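Local coordinates for protein iron-regulated transcriptional activator AFT2 (Saccharomyces cerevisiae, PDB 4LMG) that activates transcription of the yeast iron regulon when iron is low, by binding the iron-responsive element 5'-CACCC-3' in target promoters, at a contact of chain A with DNA. Numbering follows the deposited sequence.

Site 1: a contact of chain A with DNA. Residues 39, 47, 78, 93-94. With nucleotides of chain B.
Thr47 and Arg78 meet the phosphate between DA1 and DA2 of chain B from the strands of the WRKY-GCM1 fold, the zinc-containing DNA-binding fold of AFT2. The firm part of the contact is the Thr47 bond. The hydroxyl OG1 of Thr47, in strand 45-50, donates a hydrogen bond of 2.9 Å to OP1 of DA2. With chi1 at -62° this oxygen stands beside the backbone N and anti to the carbonyl carbon, which turns it to the phosphate, while the methyl CG2 branches off toward the DA1 sugar and comes 3.9 Å from its ring oxygen O4'. One short side chain thus touches the sugar with its methyl and the following phosphate with its hydroxyl.

Arg78, on strand 76-82, is less well ordered and approaches the same phosphate alongside its other non-bridging oxygen. Its chain runs extended from CG to NE, and the flank of that chain does the touching: CD lies 3.4 Å from the terminal O5' of DA1. The charge contact is longer, a salt bridge of 3.9 Å between NE and OP2 of DA2; at this length the attraction is probably long-range electrostatic, not a directed hydrogen bond.

Beyond the sugar the contact slackens. Met93, at the end of strand 87-93, brings its thioether SD to 3.7 Å from C5' of DA1, an apolar touch by a poorly ordered side chain. Asn94 follows in a loop, its amide OD1 near the N7 and N6 side of the DA1 base, which is unpaired at the start of its strand; at 3.9 Å from either nitrogen, OD1 is too far for a hydrogen bond. Across the nucleotide, the Glu39 carboxylate reaches out on an extended chain and leaves OE1 4.0 Å from C1' of DA1, again without a polar bond.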
loop_
_atom_site.group_PDB
_atom_site.type_symbol
_atom_site.label_atom_id
_atom_site.label_comp_id
_atom_site.label_asym_id
_atom_site.label_seq_id
_atom_site.Cartn_x
_atom_site.Cartn_y
_atom_site.Cartn_z
ATOM N N GLU A 39 1.183 -3.076 -10.106
ATOM C CA GLU A 39 -0.167 -2.685 -9.736
ATOM C C GLU A 39 -0.622 -3.536 -8.564
ATOM O O GLU A 39 -1.285 -3.053 -7.645
ATOM C CB GLU A 39 -1.117 -2.887 -10.914
ATOM C CG GLU A 39 -2.577 -2.636 -10.585
ATOM C CD GLU A 39 -3.470 -2.724 -11.805
ATOM O OE1 GLU A 39 -3.379 -3.727 -12.543
ATOM O OE2 GLU A 39 -4.258 -1.785 -12.033
ATOM N N THR A 47 0.814 -8.217 -11.473
ATOM C CA THR A 47 0.308 -7.362 -12.537
ATOM C C THR A 47 1.117 -6.074 -12.594
ATOM O O THR A 47 1.306 -5.403 -11.583
ATOM C CB THR A 47 -1.176 -7.020 -12.333
ATOM O OG1 THR A 47 -1.951 -8.223 -12.364
ATOM C CG2 THR A 47 -1.659 -6.087 -13.430
ATOM N N ARG A 78 0.811 -9.080 -17.279
ATOM C CA ARG A 78 0.356 -10.009 -16.254
ATOM C C ARG A 78 1.196 -11.278 -16.247
ATOM O O ARG A 78 1.240 -12.011 -17.231
ATOM C CB ARG A 78 -1.123 -10.343 -16.458
ATOM C CG ARG A 78 -1.750 -11.147 -15.329
ATOM C CD ARG A 78 -3.266 -11.069 -15.395
ATOM N NE ARG A 78 -3.910 -11.909 -14.392
ATOM C CZ ARG A 78 -4.354 -13.140 -14.626
ATOM N NH1 ARG A 78 -4.223 -13.675 -15.834
ATOM N NH2 ARG A 78 -4.928 -13.838 -13.655
ATOM N N MET A 93 -0.951 -7.085 -22.321
ATOM C CA MET A 93 -2.308 -6.705 -22.693
ATOM C C MET A 93 -2.359 -5.227 -23.070
ATOM O O MET A 93 -1.491 -4.451 -22.672
ATOM C CB MET A 93 -3.263 -6.975 -21.531
ATOM C CG MET A 93 -3.113 -8.358 -20.918
ATOM S SD MET A 93 -4.058 -8.557 -19.396
ATOM C CE MET A 93 -3.667 -10.255 -18.981
ATOM N N ASN A 94 -3.381 -4.845 -23.831
ATOM C CA ASN A 94 -3.543 -3.459 -24.267
ATOM C C ASN A 94 -2.210 -2.802 -24.593
ATOM O O ASN A 94 -1.763 -1.899 -23.888
ATOM C CB ASN A 94 -4.285 -2.641 -23.210
ATOM C CG ASN A 94 -5.752 -3.004 -23.116
ATOM O OD1 ASN A 94 -6.222 -3.478 -22.081
ATOM N ND2 ASN A 94 -6.487 -2.780 -24.199
ATOM O "O5'" DA B 1 -6.310 -9.632 -16.080
ATOM C "C5'" DA B 1 -6.004 -8.258 -16.303
ATOM C "C4'" DA B 1 -5.521 -7.590 -15.027
ATOM O "O4'" DA B 1 -5.084 -6.242 -15.322
ATOM C "C3'" DA B 1 -6.574 -7.415 -13.944
ATOM O "O3'" DA B 1 -5.947 -7.268 -12.675
ATOM C "C2'" DA B 1 -7.258 -6.122 -14.377
ATOM C "C1'" DA B 1 -6.103 -5.322 -14.976
ATOM N N9 DA B 1 -6.470 -4.583 -16.180
ATOM C C8 DA B 1 -6.557 -5.073 -17.455
ATOM N N7 DA B 1 -6.910 -4.177 -18.345
ATOM C C5 DA B 1 -7.064 -3.018 -17.603
ATOM C C6 DA B 1 -7.430 -1.705 -17.962
ATOM N N6 DA B 1 -7.716 -1.336 -19.215
ATOM N N1 DA B 1 -7.489 -0.783 -16.977
ATOM C C2 DA B 1 -7.201 -1.157 -15.724
ATOM N N3 DA B 1 -6.845 -2.356 -15.265
ATOM C C4 DA B 1 -6.796 -3.250 -16.266
ATOM P P DA B 2 -5.903 -8.502 -11.647
ATOM O OP1 DA B 2 -4.556 -8.531 -11.031
ATOM O OP2 DA B 2 -6.393 -9.705 -12.357
ATOM O "O5'" DA B 2 -6.961 -8.085 -10.511
ATOM C "C5'" DA B 2 -8.155 -7.378 -10.856
ATOM C "C4'" DA B 2 -9.260 -7.492 -9.812
ATOM O "O4'" DA B 2 -9.099 -8.693 -9.012
ATOM C "C3'" DA B 2 -9.377 -6.338 -8.822
ATOM O "O3'" DA B 2 -10.752 -6.090 -8.566
ATOM C "C2'" DA B 2 -8.674 -6.858 -7.572
ATOM C "C1'" DA B 2 -8.879 -8.369 -7.658
ATOM N N9 DA B 2 -7.699 -9.104 -7.228
ATOM C C8 DA B 2 -6.829 -9.796 -8.020
ATOM N N7 DA B 2 -5.846 -10.358 -7.359
ATOM C C5 DA B 2 -6.088 -10.008 -6.043
ATOM C C6 DA B 2 -5.405 -10.292 -4.848
ATOM N N6 DA B 2 -4.292 -11.027 -4.802
ATOM N N1 DA B 2 -5.913 -9.788 -3.706
ATOM C C2 DA B 2 -7.029 -9.052 -3.764
ATOM N N3 DA B 2 -7.759 -8.720 -4.827
ATOM C C4 DA B 2 -7.226 -9.233 -5.944
#

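Site 2: a contact of chain A with DNA. Residues 39-40, 45, 47, 78. With nucleotides of chain B.
The Arg40 guanidinium lies with its edge against the DG3 base of chain B and one face toward the DA2 backbone. At the edge, NE and NH2 come side-on to one acceptor, N7 on the Hoogsteen edge of DG3, with hydrogen bonds of 3.1 Å from NE and 3.0 Å from NH2. The acceptor sits 2° out of the guanidinium plane, and the two donors converge on it with similar, moderately bent geometry. NE also makes a weak bond to the guanine O6. On one face of the guanidinium, O5' of DA2 stands 3.2 Å above the plane, toward the rim.

Another flat group is the DA2 purine: CD of Arg40 rests over the face of its five-membered ring, 3.4 Å from the centroid, in a CH-pi contact. A bend at chi3 (-52°) lets the chain pass over adenine and still turn its tip to guanine. NH1 points away from the bases, making a weak hydrogen bond to OP1 of DA2 and a salt bridge to the neighbouring Glu39 carboxylate, which may help hold the guanidinium's rotation.

Lys45 comes to DA2 at its Hoogsteen edge. Its chain also bends at chi3 and brings the ammonium NZ 2.7 Å from N7, where it donates a hydrogen bond; the same nitrogen forms a longer salt bridge with OP1 of DA2, tying base to backbone.

Together Arg40 and Lys45 read consecutive paired purines from the major groove, and the guanine contact may contribute to recognition of the iron-responsive element, although the contact alone does not place DG3 within the core motif.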
loop_
_atom_site.group_PDB
_atom_site.type_symbol
_atom_site.label_atom_id
_atom_site.label_comp_id
_atom_site.label_asym_id
_atom_site.label_seq_id
_atom_site.Cartn_x
_atom_site.Cartn_y
_atom_site.Cartn_z
ATOM N N GLU A 39 1.183 -3.076 -10.106
ATOM C CA GLU A 39 -0.167 -2.685 -9.736
ATOM C C GLU A 39 -0.622 -3.536 -8.564
ATOM O O GLU A 39 -1.285 -3.053 -7.645
ATOM C CB GLU A 39 -1.117 -2.887 -10.914
ATOM C CG GLU A 39 -2.577 -2.636 -10.585
ATOM C CD GLU A 39 -3.470 -2.724 -11.805
ATOM O OE1 GLU A 39 -3.379 -3.727 -12.543
ATOM O OE2 GLU A 39 -4.258 -1.785 -12.033
ATOM N N ARG A 40 -0.241 -4.808 -8.601
ATOM C CA ARG A 40 -0.708 -5.780 -7.624
ATOM C C ARG A 40 0.134 -7.044 -7.701
ATOM O O ARG A 40 0.597 -7.423 -8.774
ATOM C CB ARG A 40 -2.171 -6.117 -7.909
ATOM C CG ARG A 40 -2.753 -7.236 -7.073
ATOM C CD ARG A 40 -4.186 -7.521 -7.496
ATOM N NE ARG A 40 -4.999 -6.307 -7.506
ATOM C CZ ARG A 40 -5.201 -5.548 -8.577
ATOM N NH1 ARG A 40 -4.651 -5.876 -9.739
ATOM N NH2 ARG A 40 -5.953 -4.458 -8.488
ATOM N N LYS A 45 0.895 -14.481 -8.782
ATOM C CA LYS A 45 0.491 -13.538 -9.821
ATOM C C LYS A 45 1.014 -12.130 -9.565
ATOM O O LYS A 45 0.934 -11.618 -8.447
ATOM C CB LYS A 45 -1.032 -13.495 -9.954
ATOM C CG LYS A 45 -1.528 -12.426 -10.914
ATOM C CD LYS A 45 -3.040 -12.306 -10.882
ATOM C CE LYS A 45 -3.536 -11.844 -9.520
ATOM N NZ LYS A 45 -5.024 -11.797 -9.478
ATOM N N THR A 47 0.814 -8.217 -11.473
ATOM C CA THR A 47 0.308 -7.362 -12.537
ATOM C C THR A 47 1.117 -6.074 -12.594
ATOM O O THR A 47 1.306 -5.403 -11.583
ATOM C CB THR A 47 -1.176 -7.020 -12.333
ATOM O OG1 THR A 47 -1.951 -8.223 -12.364
ATOM C CG2 THR A 47 -1.659 -6.087 -13.430
ATOM N N ARG A 78 0.811 -9.080 -17.279
ATOM C CA ARG A 78 0.356 -10.009 -16.254
ATOM C C ARG A 78 1.196 -11.278 -16.247
ATOM O O ARG A 78 1.240 -12.011 -17.231
ATOM C CB ARG A 78 -1.123 -10.343 -16.458
ATOM C CG ARG A 78 -1.750 -11.147 -15.329
ATOM C CD ARG A 78 -3.266 -11.069 -15.395
ATOM N NE ARG A 78 -3.910 -11.909 -14.392
ATOM C CZ ARG A 78 -4.354 -13.140 -14.626
ATOM N NH1 ARG A 78 -4.223 -13.675 -15.834
ATOM N NH2 ARG A 78 -4.928 -13.838 -13.655
ATOM O "O5'" DA B 1 -6.310 -9.632 -16.080
ATOM C "C5'" DA B 1 -6.004 -8.258 -16.303
ATOM C "C4'" DA B 1 -5.521 -7.590 -15.027
ATOM O "O4'" DA B 1 -5.084 -6.242 -15.322
ATOM C "C3'" DA B 1 -6.574 -7.415 -13.944
ATOM O "O3'" DA B 1 -5.947 -7.268 -12.675
ATOM C "C2'" DA B 1 -7.258 -6.122 -14.377
ATOM C "C1'" DA B 1 -6.103 -5.322 -14.976
ATOM N N9 DA B 1 -6.470 -4.583 -16.180
ATOM C C8 DA B 1 -6.557 -5.073 -17.455
ATOM N N7 DA B 1 -6.910 -4.177 -18.345
ATOM C C5 DA B 1 -7.064 -3.018 -17.603
ATOM C C6 DA B 1 -7.430 -1.705 -17.962
ATOM N N6 DA B 1 -7.716 -1.336 -19.215
ATOM N N1 DA B 1 -7.489 -0.783 -16.977
ATOM C C2 DA B 1 -7.201 -1.157 -15.724
ATOM N N3 DA B 1 -6.845 -2.356 -15.265
ATOM C C4 DA B 1 -6.796 -3.250 -16.266
ATOM P P DA B 2 -5.903 -8.502 -11.647
ATOM O OP1 DA B 2 -4.556 -8.531 -11.031
ATOM O OP2 DA B 2 -6.393 -9.705 -12.357
ATOM O "O5'" DA B 2 -6.961 -8.085 -10.511
ATOM C "C5'" DA B 2 -8.155 -7.378 -10.856
ATOM C "C4'" DA B 2 -9.260 -7.492 -9.812
ATOM O "O4'" DA B 2 -9.099 -8.693 -9.012
ATOM C "C3'" DA B 2 -9.377 -6.338 -8.822
ATOM O "O3'" DA B 2 -10.752 -6.090 -8.566
ATOM C "C2'" DA B 2 -8.674 -6.858 -7.572
ATOM C "C1'" DA B 2 -8.879 -8.369 -7.658
ATOM N N9 DA B 2 -7.699 -9.104 -7.228
ATOM C C8 DA B 2 -6.829 -9.796 -8.020
ATOM N N7 DA B 2 -5.846 -10.358 -7.359
ATOM C C5 DA B 2 -6.088 -10.008 -6.043
ATOM C C6 DA B 2 -5.405 -10.292 -4.848
ATOM N N6 DA B 2 -4.292 -11.027 -4.802
ATOM N N1 DA B 2 -5.913 -9.788 -3.706
ATOM C C2 DA B 2 -7.029 -9.052 -3.764
ATOM N N3 DA B 2 -7.759 -8.720 -4.827
ATOM C C4 DA B 2 -7.226 -9.233 -5.944
ATOM P P DG B 3 -11.313 -4.586 -8.553
ATOM O OP1 DG B 3 -12.731 -4.626 -8.973
ATOM O OP2 DG B 3 -10.350 -3.734 -9.284
ATOM O "O5'" DG B 3 -11.262 -4.181 -7.003
ATOM C "C5'" DG B 3 -12.175 -4.803 -6.106
ATOM C "C4'" DG B 3 -11.918 -4.451 -4.649
ATOM O "O4'" DG B 3 -10.662 -5.013 -4.189
ATOM C "C3'" DG B 3 -11.848 -2.971 -4.295
ATOM O "O3'" DG B 3 -12.417 -2.856 -3.007
ATOM C "C2'" DG B 3 -10.347 -2.689 -4.302
ATOM C "C1'" DG B 3 -9.798 -3.990 -3.730
ATOM N N9 DG B 3 -8.469 -4.374 -4.191
ATOM C C8 DG B 3 -7.954 -4.254 -5.458
ATOM N N7 DG B 3 -6.737 -4.711 -5.564
ATOM C C5 DG B 3 -6.432 -5.172 -4.291
ATOM C C6 DG B 3 -5.254 -5.777 -3.795
ATOM O O6 DG B 3 -4.206 -6.038 -4.401
ATOM N N1 DG B 3 -5.369 -6.092 -2.442
ATOM C C2 DG B 3 -6.478 -5.852 -1.666
ATOM N N2 DG B 3 -6.401 -6.224 -0.380
ATOM N N3 DG B 3 -7.587 -5.286 -2.120
ATOM C C4 DG B 3 -7.491 -4.976 -3.436
#

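The C-alpha centres of site 1 and site 2 lie about 6 Å apart, and the two share Glu39, Thr47 and Arg78, so they form one continuous DNA-binding surface. Strands 45-50 and 76-82 contribute to both. Site 1 extends to strand 87-93 and the unpaired end of the DNA strand, whereas site 2 adds strand 40-42 and enters the major groove. The DA2 phosphate is their common ground: backbone anchoring there sits next to base reading, which would help set the register of the protein on its element. Each of the two protein copies repeats this arrangement.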